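Local coordinates for LPXTG cell wall surface protein (Streptococcus gordonii, PDB 4IGB) that is a wall-anchored streptococcal surface protein, probably an adhesin, whose N-terminal region is probably involved in attachment to host surfaces, at residues K168-I180 with N267-C279. Sequence-based numbering, arbitrary orientation.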
# COMPACT_ATOMS: atom_id res chain seq x y z
N LYS B 168 -12.34 16.32 23.97
CA LYS B 168 -11.90 15.51 25.09
C LYS B 168 -13.07 14.88 25.82
O LYS B 168 -13.06 14.79 27.05
CB LYS B 168 -11.09 16.36 26.08
CG LYS B 168 -9.85 16.98 25.47
CD LYS B 168 -9.26 18.03 26.41
CE LYS B 168 -8.05 18.71 25.79
NZ LYS B 168 -7.58 19.82 26.66
N ALA B 169 -14.07 14.44 25.06
CA ALA B 169 -15.22 13.75 25.63
C ALA B 169 -15.14 12.23 25.46
O ALA B 169 -15.53 11.47 26.36
CB ALA B 169 -16.50 14.28 25.01
N PHE B 170 -14.67 11.78 24.31
CA PHE B 170 -14.47 10.36 24.06
C PHE B 170 -13.12 10.18 23.37
O PHE B 170 -12.74 11.01 22.54
CB PHE B 170 -15.52 9.79 23.09
CG PHE B 170 -16.95 9.92 23.55
CD1 PHE B 170 -17.61 8.84 24.10
CD2 PHE B 170 -17.64 11.10 23.38
CE1 PHE B 170 -18.92 8.94 24.51
CE2 PHE B 170 -18.95 11.21 23.78
CZ PHE B 170 -19.59 10.13 24.35
N TRP B 171 -12.41 9.10 23.67
CA TRP B 171 -11.32 8.70 22.78
C TRP B 171 -11.92 7.73 21.76
O TRP B 171 -12.98 7.14 22.00
CB TRP B 171 -10.11 8.11 23.52
CG TRP B 171 -10.36 6.89 24.38
CD1 TRP B 171 -10.84 6.87 25.65
CD2 TRP B 171 -10.07 5.52 24.04
NE1 TRP B 171 -10.89 5.57 26.12
CE2 TRP B 171 -10.43 4.72 25.15
CE3 TRP B 171 -9.57 4.89 22.89
CZ2 TRP B 171 -10.30 3.33 25.15
CZ3 TRP B 171 -9.43 3.51 22.89
CH2 TRP B 171 -9.79 2.75 24.02
N ILE B 172 -11.26 7.58 20.61
CA ILE B 172 -11.85 6.80 19.54
C ILE B 172 -10.99 5.60 19.16
O ILE B 172 -9.78 5.59 19.37
CB ILE B 172 -12.12 7.66 18.28
CG1 ILE B 172 -10.79 8.04 17.61
CG2 ILE B 172 -12.95 8.89 18.64
CD1 ILE B 172 -10.95 8.89 16.35
N ASP B 173 -11.65 4.60 18.59
CA ASP B 173 -11.01 3.43 18.04
C ASP B 173 -11.66 3.20 16.68
O ASP B 173 -12.83 2.82 16.60
CB ASP B 173 -11.19 2.23 18.97
CG ASP B 173 -10.56 0.95 18.42
OD1 ASP B 173 -10.59 -0.08 19.13
OD2 ASP B 173 -10.05 0.95 17.28
N ALA B 174 -10.92 3.48 15.62
CA ALA B 174 -11.44 3.30 14.27
C ALA B 174 -10.86 2.05 13.63
O ALA B 174 -9.64 1.91 13.53
CB ALA B 174 -11.13 4.54 13.41
N ASP B 175 -11.75 1.17 13.19
CA ASP B 175 -11.39 -0.06 12.50
C ASP B 175 -11.69 0.15 11.02
O ASP B 175 -12.83 0.37 10.63
CB ASP B 175 -12.22 -1.22 13.09
CG ASP B 175 -11.88 -2.57 12.49
OD1 ASP B 175 -11.59 -2.65 11.28
OD2 ASP B 175 -11.90 -3.56 13.25
N VAL B 176 -10.65 0.09 10.19
CA VAL B 176 -10.72 0.59 8.83
C VAL B 176 -10.07 -0.37 7.86
O VAL B 176 -9.06 -1.02 8.16
CB VAL B 176 -10.01 1.96 8.72
CG1 VAL B 176 -10.30 2.59 7.39
CG2 VAL B 176 -10.42 2.91 9.87
N THR B 177 -10.64 -0.47 6.67
CA THR B 177 -10.05 -1.29 5.64
C THR B 177 -9.76 -0.41 4.43
O THR B 177 -10.65 0.28 3.93
CB THR B 177 -10.99 -2.44 5.26
OG1 THR B 177 -11.21 -3.25 6.41
CG2 THR B 177 -10.39 -3.30 4.11
N ALA B 178 -8.50 -0.39 4.01
CA ALA B 178 -8.11 0.34 2.82
C ALA B 178 -7.78 -0.68 1.75
O ALA B 178 -7.23 -1.75 2.04
CB ALA B 178 -6.89 1.22 3.10
N GLU B 179 -8.12 -0.35 0.52
CA GLU B 179 -7.89 -1.27 -0.59
C GLU B 179 -7.66 -0.47 -1.85
O GLU B 179 -8.34 0.52 -2.10
CB GLU B 179 -9.09 -2.21 -0.78
CG GLU B 179 -8.90 -3.21 -1.91
CD GLU B 179 -10.18 -3.95 -2.29
OE1 GLU B 179 -11.05 -4.13 -1.44
OE2 GLU B 179 -10.32 -4.34 -3.46
N ILE B 180 -6.68 -0.91 -2.64
CA ILE B 180 -6.45 -0.36 -3.97
C ILE B 180 -6.85 -1.40 -5.01
O ILE B 180 -6.71 -2.60 -4.77
CB ILE B 180 -4.99 0.07 -4.17
CG1 ILE B 180 -4.03 -1.04 -3.72
CG2 ILE B 180 -4.73 1.34 -3.38
CD1 ILE B 180 -2.53 -0.74 -4.02
N ASN B 267 -3.76 -6.38 -1.95
CA ASN B 267 -4.05 -5.00 -2.30
C ASN B 267 -4.85 -4.31 -1.19
O ASN B 267 -5.34 -3.19 -1.36
CB ASN B 267 -4.81 -4.94 -3.63
CG ASN B 267 -6.14 -5.71 -3.58
OD1 ASN B 267 -6.24 -6.75 -2.93
ND2 ASN B 267 -7.15 -5.20 -4.25
N SER B 268 -5.00 -4.97 -0.05
CA SER B 268 -5.72 -4.36 1.06
C SER B 268 -5.05 -4.51 2.42
O SER B 268 -4.14 -5.31 2.63
CB SER B 268 -7.15 -4.91 1.16
OG SER B 268 -7.09 -6.27 1.48
N MET B 269 -5.57 -3.75 3.38
CA MET B 269 -5.10 -3.83 4.75
C MET B 269 -6.23 -3.40 5.67
O MET B 269 -6.87 -2.37 5.43
CB MET B 269 -3.87 -2.93 4.95
CG MET B 269 -3.08 -3.22 6.23
SD MET B 269 -1.46 -2.38 6.32
CE MET B 269 -0.73 -2.77 4.74
N ASN B 270 -6.49 -4.20 6.70
CA ASN B 270 -7.45 -3.83 7.73
C ASN B 270 -6.66 -3.30 8.92
O ASN B 270 -6.11 -4.07 9.70
CB ASN B 270 -8.32 -5.03 8.11
CG ASN B 270 -9.33 -4.72 9.22
OD1 ASN B 270 -9.94 -5.61 9.81
ND2 ASN B 270 -9.49 -3.45 9.50
N PHE B 271 -6.56 -1.98 9.02
CA PHE B 271 -5.82 -1.34 10.09
C PHE B 271 -6.77 -0.69 11.07
O PHE B 271 -7.99 -0.72 10.90
CB PHE B 271 -4.83 -0.29 9.55
CG PHE B 271 -5.51 0.90 8.90
CD1 PHE B 271 -5.97 0.84 7.59
CD2 PHE B 271 -5.68 2.10 9.60
CE1 PHE B 271 -6.58 1.94 6.99
CE2 PHE B 271 -6.29 3.20 9.01
CZ PHE B 271 -6.74 3.12 7.70
N GLY B 272 -6.21 -0.10 12.11
CA GLY B 272 -7.01 0.56 13.11
C GLY B 272 -6.18 1.68 13.69
O GLY B 272 -4.96 1.74 13.48
N TYR B 273 -6.83 2.59 14.40
CA TYR B 273 -6.16 3.69 15.05
C TYR B 273 -6.95 4.00 16.29
O TYR B 273 -8.18 4.07 16.24
CB TYR B 273 -6.15 4.92 14.15
CG TYR B 273 -5.55 6.16 14.80
CD1 TYR B 273 -4.18 6.36 14.84
CD2 TYR B 273 -6.37 7.14 15.37
CE1 TYR B 273 -3.62 7.49 15.44
CE2 TYR B 273 -5.83 8.28 15.95
CZ TYR B 273 -4.46 8.45 15.99
OH TYR B 273 -3.92 9.57 16.57
N SER B 274 -6.27 4.19 17.42
CA SER B 274 -6.97 4.68 18.60
C SER B 274 -6.27 5.91 19.16
O SER B 274 -5.04 6.02 19.09
CB SER B 274 -7.17 3.59 19.66
OG SER B 274 -5.94 3.17 20.23
N SER B 275 -7.06 6.82 19.70
CA SER B 275 -6.57 8.14 20.09
C SER B 275 -6.42 8.27 21.59
O SER B 275 -6.81 7.38 22.35
CB SER B 275 -7.52 9.25 19.62
OG SER B 275 -8.72 9.26 20.39
N THR B 276 -5.86 9.39 22.01
CA THR B 276 -5.92 9.82 23.39
C THR B 276 -7.18 10.69 23.50
O THR B 276 -8.03 10.69 22.60
CB THR B 276 -4.69 10.66 23.72
OG1 THR B 276 -4.70 11.83 22.90
CG2 THR B 276 -3.43 9.87 23.41
N GLU B 277 -7.30 11.44 24.58
CA GLU B 277 -8.43 12.34 24.75
C GLU B 277 -8.41 13.37 23.63
O GLU B 277 -9.43 13.99 23.34
CB GLU B 277 -8.36 13.06 26.10
CG GLU B 277 -7.15 13.97 26.19
CD GLU B 277 -7.06 14.73 27.51
OE1 GLU B 277 -7.96 14.59 28.37
OE2 GLU B 277 -6.06 15.46 27.69
N THR B 278 -7.25 13.57 23.02
CA THR B 278 -7.17 14.47 21.88
C THR B 278 -5.91 14.29 21.03
O THR B 278 -4.87 14.86 21.33
CB THR B 278 -7.34 15.97 22.28
OG1 THR B 278 -7.25 16.80 21.11
CG2 THR B 278 -6.28 16.42 23.29
N CYS B 279 -6.01 13.50 19.97
CA CYS B 279 -4.92 13.41 19.01
C CYS B 279 -5.42 12.84 17.70
O CYS B 279 -6.53 12.33 17.62
CB CYS B 279 -3.75 12.56 19.54
SG CYS B 279 -4.05 10.77 19.59
O HOH W 1 -10.90 15.38 21.64
O HOH W 2 -10.00 -6.36 -5.28
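Asn270 and Asp175 meet because both side chains leave their strands with CG anti to the backbone N (chi1 178° and -177°) and cross at about a right angle, the amide and carboxylate planes only moderately tilted against each other. One N-H of Asn270 ND2 donates to Asp175 OD1 at 2.9 Å, on the syn side of the carboxylate though out of its plane. The other N-H donates to Val176 O, 2.8 Å from ND2, approached from above the carbonyl plane rather than on a lone pair. That same carbonyl takes only a weak bond from Phe271 N, so the amide gives this oxygen a second donor. Lys214 ties the pair together from outside, in a salt bridge with Asp175 OD2 and a hydrogen bond with Asn270 OD1, which probably offsets the carboxylate charge.

On the opposite face of the sheet, a chi1 of 66° lays the Phe271 ring beside Val176. Val176 CB sits over one ring face, 3.9 Å from the centroid, in a CH-pi contact, while Ala178 CB meets the ring edge; Leu109 and Phe111 of the neighbouring strand 103-118 also pack on Val176.

At each end of the pairing a side chain supplies one bond and the backbone the other: Asn267 ND2 reaches Ile180 O at 2.7 Å, and Ser275 OG accepts from Ile172 N at 3.1 Å, then donates to Thr276 O. Between these ends the regular alternation of hydrogen-bonded and non-hydrogen-bonded pairs joins 170-180 to 268-274 as central neighbours in an antiparallel sheet of the Sgo0707 N-terminal domain.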